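Local structure of viral structural protein 4 (Bombyx mori cytoplasmic polyhedrosis virus, 6TZ0) at residues B[255-261]-B[311-317]; B[269-273]-B[319-323]; B[293-299]-B[508-512]; B[362-366]-B[547-551]. The protein binds GTP and accompanies the viral RNA-dependent RNA polymerase inside the virus particle, where it probably acts as a nucleotide-hydrolysing cofactor of transcription. The contacts are given in a common frame with arbitrary orientation. Numbering follows the deposited sequence.

In the fold
From the N terminus, strand 255-261 is paired by interaction 1 with strand 313-319, closing a loop that contains strand 266-271, helix 290-296 and strand 297-299. Interaction 2 crosses it, joining the end of strand 266-271 to the chain just after strand 313-319, so both contacts belong to one four-stranded antiparallel sheet. Interaction 3 starts within both loops and leaves them for the distant 508-512, tying that sheet to the parallel-sheet nucleotide-binding domain. Interaction 4 opens later, at the helix after the P-loop-like, GTP-binding loop, and runs to 547-551; it follows interactions 1 and 2 in series but crosses interaction 3, which it touches through Phe295 and Phe362.

Interaction 1 (B[255-261]-B[311-317]); sequences GCLITWT and STIMKIS
A classic beta bulge interrupts this antiparallel strand pair, in which strand 313-319 forms an outer strand of a four-stranded sheet and 255-261 lies between it and strand 266-271. The segment axes of 255-261 and 315-317 approach to 4.9 Å at 165°. Leu257 faces Ser317 as a hydrogen-bonded pair (Leu257 N to Ser317 O 2.9 Å, Ser317 N to Leu257 O 3.1 Å). Ile258 and Ile316 follow as a non-hydrogen-bonded pair, CA atoms 4.5 Å apart, and Thr259 N then donates to Lys315 O at 2.9 Å. At the bulge both Met314 and Lys315 face Thr259: Met314 N gives Thr259 O a 2.8 Å bond and Lys315 N a weak 3.5 Å one. Met314, near -91/-34, bends the backbone, whereas Lys315 is extended again.

Ile258, Trp260, Ile313 and Ile316 share the buried face, covered in part by Leu293 of helix 290-296. All four have chi1 m. Ile258 CG1 meets Ile316 CG1 at 3.8 Å, and Ile313 CG1 makes a CH-pi contact 3.8 Å from the centroid of the six-membered ring of Trp260. Beyond the bulge the backbone keeps a weak bond, Thr261 N to Thr312 O at 3.1 Å, and side chains add to it: Thr261 OG1 (chi1 p) accepts from Thr312 N at 3.1 Å, and Ser311 OG (chi1 m) donates to Thr261 O at 2.7 Å.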
# COMPACT_ATOMS: atom_id res chain seq x y z
N GLY B 255 23.89 32.95 -27.97
CA GLY B 255 22.52 33.05 -28.40
C GLY B 255 22.11 34.46 -28.76
O GLY B 255 22.94 35.34 -29.00
N CYS B 256 20.80 34.68 -28.82
CA CYS B 256 20.24 35.98 -29.14
C CYS B 256 19.08 36.29 -28.21
O CYS B 256 18.45 35.40 -27.65
CB CYS B 256 19.76 36.07 -30.59
SG CYS B 256 21.07 36.07 -31.80
N LEU B 257 18.82 37.58 -28.05
CA LEU B 257 17.61 38.05 -27.40
C LEU B 257 16.98 39.08 -28.31
O LEU B 257 17.62 40.07 -28.68
CB LEU B 257 17.92 38.63 -26.01
CG LEU B 257 16.74 38.99 -25.13
CD1 LEU B 257 17.04 38.59 -23.73
CD2 LEU B 257 16.52 40.49 -25.14
N ILE B 258 15.72 38.85 -28.67
CA ILE B 258 15.00 39.68 -29.62
C ILE B 258 13.84 40.34 -28.88
O ILE B 258 13.18 39.69 -28.07
CB ILE B 258 14.49 38.83 -30.80
CG1 ILE B 258 15.63 38.03 -31.40
CG2 ILE B 258 13.91 39.71 -31.88
CD1 ILE B 258 15.18 36.97 -32.35
N THR B 259 13.61 41.62 -29.14
CA THR B 259 12.40 42.30 -28.69
C THR B 259 11.53 42.61 -29.89
O THR B 259 12.02 43.14 -30.89
CB THR B 259 12.72 43.58 -27.91
OG1 THR B 259 13.43 44.49 -28.75
CG2 THR B 259 13.55 43.27 -26.68
N TRP B 260 10.26 42.27 -29.79
CA TRP B 260 9.32 42.33 -30.90
C TRP B 260 8.28 43.40 -30.64
O TRP B 260 8.26 44.04 -29.59
CB TRP B 260 8.64 40.97 -31.08
CG TRP B 260 9.54 39.86 -31.46
CD1 TRP B 260 10.20 39.03 -30.61
CD2 TRP B 260 9.82 39.40 -32.78
NE1 TRP B 260 10.91 38.10 -31.32
CE2 TRP B 260 10.69 38.30 -32.66
CE3 TRP B 260 9.43 39.81 -34.05
CZ2 TRP B 260 11.18 37.62 -33.76
CZ3 TRP B 260 9.92 39.13 -35.14
CH2 TRP B 260 10.78 38.05 -34.99
N THR B 261 7.37 43.56 -31.59
CA THR B 261 6.18 44.38 -31.40
C THR B 261 5.01 43.45 -31.15
O THR B 261 4.83 42.47 -31.87
CB THR B 261 5.92 45.27 -32.61
OG1 THR B 261 5.64 44.45 -33.75
CG2 THR B 261 7.13 46.12 -32.91
N SER B 311 4.26 40.98 -36.26
CA SER B 311 5.32 41.46 -35.38
C SER B 311 6.59 41.72 -36.16
O SER B 311 6.96 40.96 -37.05
CB SER B 311 5.59 40.45 -34.28
OG SER B 311 4.46 40.29 -33.46
N THR B 312 7.27 42.82 -35.82
CA THR B 312 8.57 43.17 -36.38
C THR B 312 9.58 43.27 -35.25
O THR B 312 9.22 43.33 -34.08
CB THR B 312 8.51 44.48 -37.16
OG1 THR B 312 8.16 45.55 -36.28
CG2 THR B 312 7.47 44.40 -38.27
N ILE B 313 10.85 43.29 -35.61
CA ILE B 313 11.93 43.28 -34.64
C ILE B 313 12.27 44.71 -34.24
O ILE B 313 12.53 45.56 -35.09
CB ILE B 313 13.17 42.55 -35.19
CG1 ILE B 313 12.87 41.07 -35.38
CG2 ILE B 313 14.32 42.70 -34.25
CD1 ILE B 313 13.94 40.32 -36.11
N MET B 314 12.28 44.97 -32.93
CA MET B 314 12.73 46.25 -32.40
C MET B 314 14.21 46.26 -32.09
O MET B 314 14.86 47.30 -32.26
CB MET B 314 11.95 46.60 -31.14
CG MET B 314 10.46 46.77 -31.34
SD MET B 314 9.58 47.02 -29.79
CE MET B 314 10.08 48.69 -29.38
N LYS B 315 14.77 45.13 -31.63
CA LYS B 315 16.15 45.07 -31.17
C LYS B 315 16.60 43.61 -31.09
O LYS B 315 15.84 42.76 -30.64
CB LYS B 315 16.29 45.74 -29.80
CG LYS B 315 17.70 45.87 -29.30
CD LYS B 315 17.73 46.60 -27.98
CE LYS B 315 19.14 46.73 -27.46
NZ LYS B 315 19.18 47.43 -26.15
N ILE B 316 17.83 43.34 -31.55
CA ILE B 316 18.48 42.04 -31.37
C ILE B 316 19.85 42.27 -30.75
O ILE B 316 20.66 43.02 -31.29
CB ILE B 316 18.63 41.26 -32.69
CG1 ILE B 316 17.29 40.86 -33.26
CG2 ILE B 316 19.41 39.98 -32.47
CD1 ILE B 316 17.39 40.25 -34.63
N SER B 317 20.11 41.60 -29.63
CA SER B 317 21.41 41.63 -28.98
C SER B 317 21.89 40.21 -28.74
O SER B 317 21.08 39.29 -28.65
CB SER B 317 21.32 42.37 -27.64
OG SER B 317 20.91 43.71 -27.82

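Interaction 2 (B[269-273]-B[319-323])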
# COMPACT_ATOMS: atom_id res chain seq x y z
N MET B 269 12.16 37.51 -26.66
CA MET B 269 12.35 36.12 -27.08
C MET B 269 13.82 35.74 -26.99
O MET B 269 14.66 36.38 -27.60
CB MET B 269 11.86 35.92 -28.51
CG MET B 269 11.96 34.49 -29.00
SD MET B 269 11.50 34.35 -30.73
CE MET B 269 9.73 34.56 -30.63
N MET B 270 14.11 34.67 -26.25
CA MET B 270 15.45 34.11 -26.17
C MET B 270 15.59 33.00 -27.21
O MET B 270 14.73 32.13 -27.30
CB MET B 270 15.73 33.56 -24.77
CG MET B 270 15.77 34.61 -23.70
SD MET B 270 15.94 33.93 -22.04
CE MET B 270 17.65 33.44 -22.07
N VAL B 271 16.66 33.06 -27.99
CA VAL B 271 16.89 32.14 -29.11
C VAL B 271 18.27 31.51 -28.95
O VAL B 271 19.24 32.20 -28.62
CB VAL B 271 16.76 32.87 -30.47
CG1 VAL B 271 17.05 31.96 -31.64
CG2 VAL B 271 15.39 33.45 -30.64
N ASN B 272 18.36 30.20 -29.20
CA ASN B 272 19.62 29.46 -29.11
C ASN B 272 20.38 29.44 -30.42
O ASN B 272 21.06 28.45 -30.71
CB ASN B 272 19.37 28.03 -28.65
CG ASN B 272 18.98 27.95 -27.22
OD1 ASN B 272 17.87 27.57 -26.89
ND2 ASN B 272 19.90 28.28 -26.35
N LEU B 273 20.28 30.48 -31.23
CA LEU B 273 21.11 30.61 -32.41
C LEU B 273 21.88 31.92 -32.33
O LEU B 273 21.48 32.85 -31.63
CB LEU B 273 20.28 30.58 -33.69
CG LEU B 273 19.56 29.28 -34.03
CD1 LEU B 273 18.76 29.47 -35.29
CD2 LEU B 273 20.55 28.14 -34.18
N HIS B 319 23.03 37.19 -26.49
CA HIS B 319 22.60 36.83 -25.15
C HIS B 319 23.07 35.41 -24.88
O HIS B 319 23.45 34.69 -25.80
CB HIS B 319 21.08 36.97 -25.01
CG HIS B 319 20.60 36.89 -23.60
ND1 HIS B 319 20.71 37.95 -22.72
CD2 HIS B 319 20.03 35.88 -22.90
CE1 HIS B 319 20.20 37.60 -21.55
NE2 HIS B 319 19.79 36.34 -21.63
N LYS B 320 23.08 35.02 -23.61
CA LYS B 320 23.50 33.68 -23.23
C LYS B 320 22.48 32.63 -23.70
O LYS B 320 21.28 32.88 -23.68
CB LYS B 320 23.66 33.61 -21.71
CG LYS B 320 24.20 32.30 -21.22
CD LYS B 320 24.35 32.28 -19.74
CE LYS B 320 24.85 30.93 -19.32
NZ LYS B 320 23.83 29.88 -19.58
N MET B 321 22.98 31.48 -24.13
CA MET B 321 22.11 30.38 -24.51
C MET B 321 21.40 29.77 -23.32
O MET B 321 21.97 29.63 -22.23
CB MET B 321 22.89 29.28 -25.23
CG MET B 321 23.13 29.55 -26.69
SD MET B 321 23.84 28.11 -27.49
CE MET B 321 23.98 28.70 -29.17
N MET B 322 20.15 29.38 -23.54
CA MET B 322 19.36 28.68 -22.54
C MET B 322 19.87 27.26 -22.34
O MET B 322 20.38 26.61 -23.26
CB MET B 322 17.90 28.62 -22.98
CG MET B 322 17.25 29.97 -23.11
SD MET B 322 15.53 29.88 -23.60
CE MET B 322 15.71 29.55 -25.34
N ASN B 323 19.73 26.78 -21.13
CA ASN B 323 20.03 25.40 -20.83
C ASN B 323 18.74 24.61 -20.68
O ASN B 323 17.78 25.13 -20.11
CB ASN B 323 20.86 25.27 -19.55
CG ASN B 323 22.16 26.02 -19.63
OD1 ASN B 323 22.38 26.98 -18.89
ND2 ASN B 323 23.03 25.61 -20.54
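Where strand 313-319 leaves the antiparallel sheet, its continuation runs past the end of strand 266-271 and packs on it mainly through methionines. His319 comes first: its CB points toward the strand, and the edge of its ring meets the methyl of Met270, CD2 to CE 3.5 Å, while NE2 is hydrogen-bonded to the carbonyl of Gln188. Lys320 turns its CB away from the strand, but its carbonyl O lies 4.0 Å from Met270 CE. From here to Met322 the backbone is in a polyproline-like conformation, near -70/145, which swings successive side chains round the chain. Met321 extends alongside Asn272, the first residue past the end of the strand, and its CE reaches Asn272 O at 3.3 Å. Met322 points back toward the strand and, with Asn272, meets Phe548 of helix 547-556, so the contact borders the neighbouring domain. Its CG lies 3.6 Å from Met270 CE, and its own CE ends 3.4 Å from Met270 O.

Interaction 3 (B[293-299]-B[508-512]); sequences LLFYGVI and RTIND
Apolar packing carries this buried contact, with Ile510 as the side chain inserted into the corner where helix 290-296 gives way to strand 297-299. Residues 293-295 are helical, Gly297 is extended at -118/153, and Ile299 (chi1 m) points its CB toward Ile510, their CA atoms 5.8 Å apart. Ile510 takes chi1 p and chi2 t. Its CD1 reaches the helix, 3.7 Å from Leu293 CB, while its CG2 lies 3.7 Å from Ile299 CG1. Leu294, with chi1 t and chi2 p, lays CD1 3.8 Å from Thr509 CB.

Contacts with backbone complete the fit: Ile510 CD1 is 3.3 Å from Leu293 O, and Ile510 CG2 is 3.5 Å from Gly297 O. An ideal CB on Gly297 would fall only 2.6 Å from Leu293 O, so the turn has no room for one.

The contact joins the antiparallel sheet to the loop after strand 504-507 of the parallel-sheet, P-loop-like nucleotide-binding domain. Thr509 OG1 is hydrogen-bonded to the carbonyl of Ala357, and the side chain of Leu294 comes within about 5 Å of that of Ser361, a GTP-binding residue, although no GTP is bound in this model.

Turn geometry sets the loop: Ile510, at -90/71, is the centre of an inverse gamma turn, with a weak bond from Asn511 N to Thr509 O at 3.2 Å, and Asp512 occupies the N-cap position of helix 513-518.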
# COMPACT_ATOMS: atom_id res chain seq x y z
N LEU B 293 13.04 30.28 -35.55
CA LEU B 293 12.49 30.82 -34.31
C LEU B 293 11.65 29.78 -33.59
O LEU B 293 11.71 29.67 -32.36
CB LEU B 293 11.65 32.06 -34.60
CG LEU B 293 12.32 33.33 -35.10
CD1 LEU B 293 11.25 34.33 -35.45
CD2 LEU B 293 13.22 33.88 -34.03
N LEU B 294 10.83 29.03 -34.34
CA LEU B 294 10.01 27.99 -33.75
C LEU B 294 10.85 26.86 -33.18
O LEU B 294 10.55 26.34 -32.10
CB LEU B 294 9.04 27.44 -34.80
CG LEU B 294 8.12 26.29 -34.37
CD1 LEU B 294 7.15 26.75 -33.33
CD2 LEU B 294 7.39 25.70 -35.56
N PHE B 295 11.92 26.48 -33.87
CA PHE B 295 12.73 25.38 -33.39
C PHE B 295 13.68 25.78 -32.27
O PHE B 295 14.13 24.91 -31.52
CB PHE B 295 13.56 24.75 -34.52
CG PHE B 295 12.74 23.98 -35.54
CD1 PHE B 295 11.40 23.70 -35.33
CD2 PHE B 295 13.34 23.49 -36.68
CE1 PHE B 295 10.67 23.00 -36.26
CE2 PHE B 295 12.62 22.77 -37.61
CZ PHE B 295 11.28 22.53 -37.39
N TYR B 296 13.99 27.07 -32.12
CA TYR B 296 15.02 27.46 -31.17
C TYR B 296 14.66 28.62 -30.25
O TYR B 296 15.55 29.16 -29.59
CB TYR B 296 16.32 27.79 -31.91
CG TYR B 296 16.91 26.60 -32.59
CD1 TYR B 296 17.62 25.65 -31.86
CD2 TYR B 296 16.74 26.39 -33.94
CE1 TYR B 296 18.15 24.54 -32.47
CE2 TYR B 296 17.27 25.28 -34.56
CZ TYR B 296 17.97 24.36 -33.82
OH TYR B 296 18.50 23.26 -34.44
N GLY B 297 13.39 29.01 -30.14
CA GLY B 297 13.00 30.18 -29.38
C GLY B 297 12.08 29.85 -28.22
O GLY B 297 11.35 28.86 -28.25
N VAL B 298 12.13 30.70 -27.19
CA VAL B 298 11.24 30.64 -26.03
C VAL B 298 10.85 32.07 -25.67
O VAL B 298 11.73 32.91 -25.44
CB VAL B 298 11.89 29.96 -24.81
CG1 VAL B 298 10.99 30.09 -23.60
CG2 VAL B 298 12.14 28.49 -25.05
N ILE B 299 9.55 32.34 -25.62
CA ILE B 299 9.07 33.65 -25.20
C ILE B 299 9.08 33.74 -23.68
O ILE B 299 8.54 32.86 -22.99
CB ILE B 299 7.67 33.92 -25.78
CG1 ILE B 299 7.79 34.19 -27.27
CG2 ILE B 299 6.99 35.08 -25.08
CD1 ILE B 299 6.49 34.22 -27.99
N ARG B 508 5.22 23.42 -25.49
CA ARG B 508 4.96 24.85 -25.62
C ARG B 508 5.84 25.41 -26.72
O ARG B 508 6.99 24.98 -26.87
CB ARG B 508 5.24 25.61 -24.32
CG ARG B 508 4.44 25.18 -23.12
CD ARG B 508 2.98 25.54 -23.23
NE ARG B 508 2.26 25.17 -22.02
CZ ARG B 508 2.00 26.00 -21.02
NH1 ARG B 508 2.36 27.27 -21.12
NH2 ARG B 508 1.35 25.58 -19.95
N THR B 509 5.31 26.35 -27.50
CA THR B 509 6.06 27.00 -28.57
C THR B 509 5.99 28.51 -28.42
O THR B 509 5.44 29.03 -27.44
CB THR B 509 5.53 26.60 -29.95
OG1 THR B 509 4.14 26.91 -30.04
CG2 THR B 509 5.75 25.14 -30.22
N ILE B 510 6.55 29.21 -29.40
CA ILE B 510 6.44 30.66 -29.46
C ILE B 510 5.19 31.04 -30.26
O ILE B 510 5.27 31.64 -31.34
CB ILE B 510 7.72 31.25 -30.08
CG1 ILE B 510 8.12 30.46 -31.34
CG2 ILE B 510 8.86 31.18 -29.11
CD1 ILE B 510 8.81 31.30 -32.32
N ASN B 511 4.03 30.82 -29.69
CA ASN B 511 2.81 31.06 -30.45
C ASN B 511 1.71 31.46 -29.49
O ASN B 511 1.39 30.71 -28.56
CB ASN B 511 2.38 29.83 -31.26
CG ASN B 511 3.20 29.64 -32.52
OD1 ASN B 511 3.91 28.66 -32.66
ND2 ASN B 511 3.11 30.60 -33.43
N ASP B 512 1.16 32.64 -29.70
CA ASP B 512 -0.06 33.02 -29.02
C ASP B 512 -1.17 32.27 -29.75
O ASP B 512 -1.54 32.63 -30.86
CB ASP B 512 -0.24 34.54 -29.06
CG ASP B 512 -1.18 35.03 -28.00
OD1 ASP B 512 -0.79 34.97 -26.82
OD2 ASP B 512 -2.28 35.51 -28.32

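Interaction 4 (B[362-366]-B[547-551])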
# COMPACT_ATOMS: atom_id res chain seq x y z
N PHE B 362 6.82 20.94 -36.12
CA PHE B 362 8.01 20.54 -35.38
C PHE B 362 8.13 19.03 -35.29
O PHE B 362 9.22 18.49 -35.47
CB PHE B 362 8.03 21.14 -33.98
CG PHE B 362 9.15 20.61 -33.13
CD1 PHE B 362 10.46 20.95 -33.40
CD2 PHE B 362 8.89 19.76 -32.08
CE1 PHE B 362 11.48 20.44 -32.64
CE2 PHE B 362 9.91 19.25 -31.31
CZ PHE B 362 11.21 19.60 -31.59
N LEU B 363 7.03 18.33 -34.98
CA LEU B 363 7.14 16.91 -34.71
C LEU B 363 7.40 16.08 -35.97
O LEU B 363 7.93 14.97 -35.85
CB LEU B 363 5.90 16.42 -33.98
CG LEU B 363 5.84 16.85 -32.51
CD1 LEU B 363 4.50 16.55 -31.89
CD2 LEU B 363 6.93 16.15 -31.74
N SER B 364 7.12 16.62 -37.16
CA SER B 364 7.55 15.95 -38.38
C SER B 364 9.07 15.95 -38.50
O SER B 364 9.68 14.91 -38.80
CB SER B 364 6.91 16.64 -39.59
OG SER B 364 7.41 17.95 -39.73
N THR B 365 9.70 17.09 -38.26
CA THR B 365 11.16 17.18 -38.29
C THR B 365 11.78 16.37 -37.15
O THR B 365 12.84 15.76 -37.33
CB THR B 365 11.58 18.65 -38.21
OG1 THR B 365 10.95 19.37 -39.27
CG2 THR B 365 13.08 18.81 -38.34
N TYR B 366 11.12 16.34 -36.00
CA TYR B 366 11.57 15.52 -34.88
C TYR B 366 11.55 14.04 -35.24
O TYR B 366 12.49 13.30 -34.92
CB TYR B 366 10.70 15.78 -33.65
CG TYR B 366 11.08 14.99 -32.42
CD1 TYR B 366 12.14 15.38 -31.62
CD2 TYR B 366 10.38 13.85 -32.06
CE1 TYR B 366 12.48 14.66 -30.50
CE2 TYR B 366 10.72 13.12 -30.95
CZ TYR B 366 11.78 13.52 -30.18
OH TYR B 366 12.11 12.80 -29.06
N PRO B 547 10.71 22.87 -27.94
CA PRO B 547 11.31 22.18 -29.09
C PRO B 547 12.83 22.04 -29.06
O PRO B 547 13.35 21.00 -29.50
CB PRO B 547 10.85 23.03 -30.27
CG PRO B 547 9.57 23.57 -29.85
CD PRO B 547 9.70 23.85 -28.39
N PHE B 548 13.57 23.04 -28.57
CA PHE B 548 15.02 22.91 -28.55
C PHE B 548 15.46 21.87 -27.53
O PHE B 548 16.51 21.24 -27.70
CB PHE B 548 15.69 24.27 -28.27
CG PHE B 548 15.65 24.70 -26.83
CD1 PHE B 548 14.52 25.30 -26.31
CD2 PHE B 548 16.76 24.58 -26.02
CE1 PHE B 548 14.48 25.70 -25.00
CE2 PHE B 548 16.73 24.99 -24.71
CZ PHE B 548 15.60 25.55 -24.20
N GLU B 549 14.63 21.63 -26.51
CA GLU B 549 14.90 20.56 -25.56
C GLU B 549 14.71 19.19 -26.21
O GLU B 549 15.49 18.26 -25.95
CB GLU B 549 13.99 20.73 -24.35
CG GLU B 549 14.31 21.98 -23.57
CD GLU B 549 13.37 22.22 -22.41
OE1 GLU B 549 12.33 21.54 -22.32
OE2 GLU B 549 13.69 23.07 -21.55
N MET B 550 13.69 19.04 -27.06
CA MET B 550 13.50 17.79 -27.78
C MET B 550 14.58 17.56 -28.83
O MET B 550 14.86 16.40 -29.17
CB MET B 550 12.12 17.74 -28.43
CG MET B 550 11.06 17.19 -27.52
SD MET B 550 9.39 17.12 -28.18
CE MET B 550 8.92 18.80 -27.86
N LEU B 551 15.18 18.61 -29.36
CA LEU B 551 16.31 18.38 -30.26
C LEU B 551 17.59 18.06 -29.48
O LEU B 551 18.39 17.21 -29.90
CB LEU B 551 16.52 19.58 -31.17
CG LEU B 551 15.37 19.84 -32.13
CD1 LEU B 551 15.61 21.08 -32.96
CD2 LEU B 551 15.13 18.63 -33.01
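Phe362 lays one ring face over Pro547, whose CB sits 3.7 Å from the ring centroid and 15° off the normal, a CH-pi contact. The two residues belong to neighbouring helices of a P-loop-like nucleotide-binding domain: helix 359-374 follows the P-loop-like, GTP-binding loop and begins with Lys359, Thr360 and Ser361, which bind GTP, while helix 547-556 follows strand 543-545 at the rim of the parallel sheet. Their segments run nearly parallel, at 7°, and their axes come no closer than 11.1 Å, so large side chains fill the space between the backbones.

The same Phe362 ring (chi1 t) meets Leu551 at its edge, CE1 to CG 4.0 Å, and touches Met550 CE through CE2 at 3.6 Å. Met550 packs against both Phe362 and Tyr366, which are one turn apart on the first helix. Its SD lies 5.2 Å from the Phe362 centroid at the ring edge and 4.7 Å from the Tyr366 centroid, making Met-aromatic contacts with both. Phe362 also meets Phe295 of helix 290-296, so the pair of helices is joined to the antiparallel sheet's side of the fold. On a different side of helix 547-556, Glu549 forms a salt bridge with Arg377 of the RNA-dependent RNA polymerase chain. Tyr366, chi1 t as well, meets the same Met550, its CE1 3.7 Å from Met550 CB and 3.2 Å from Met550 O.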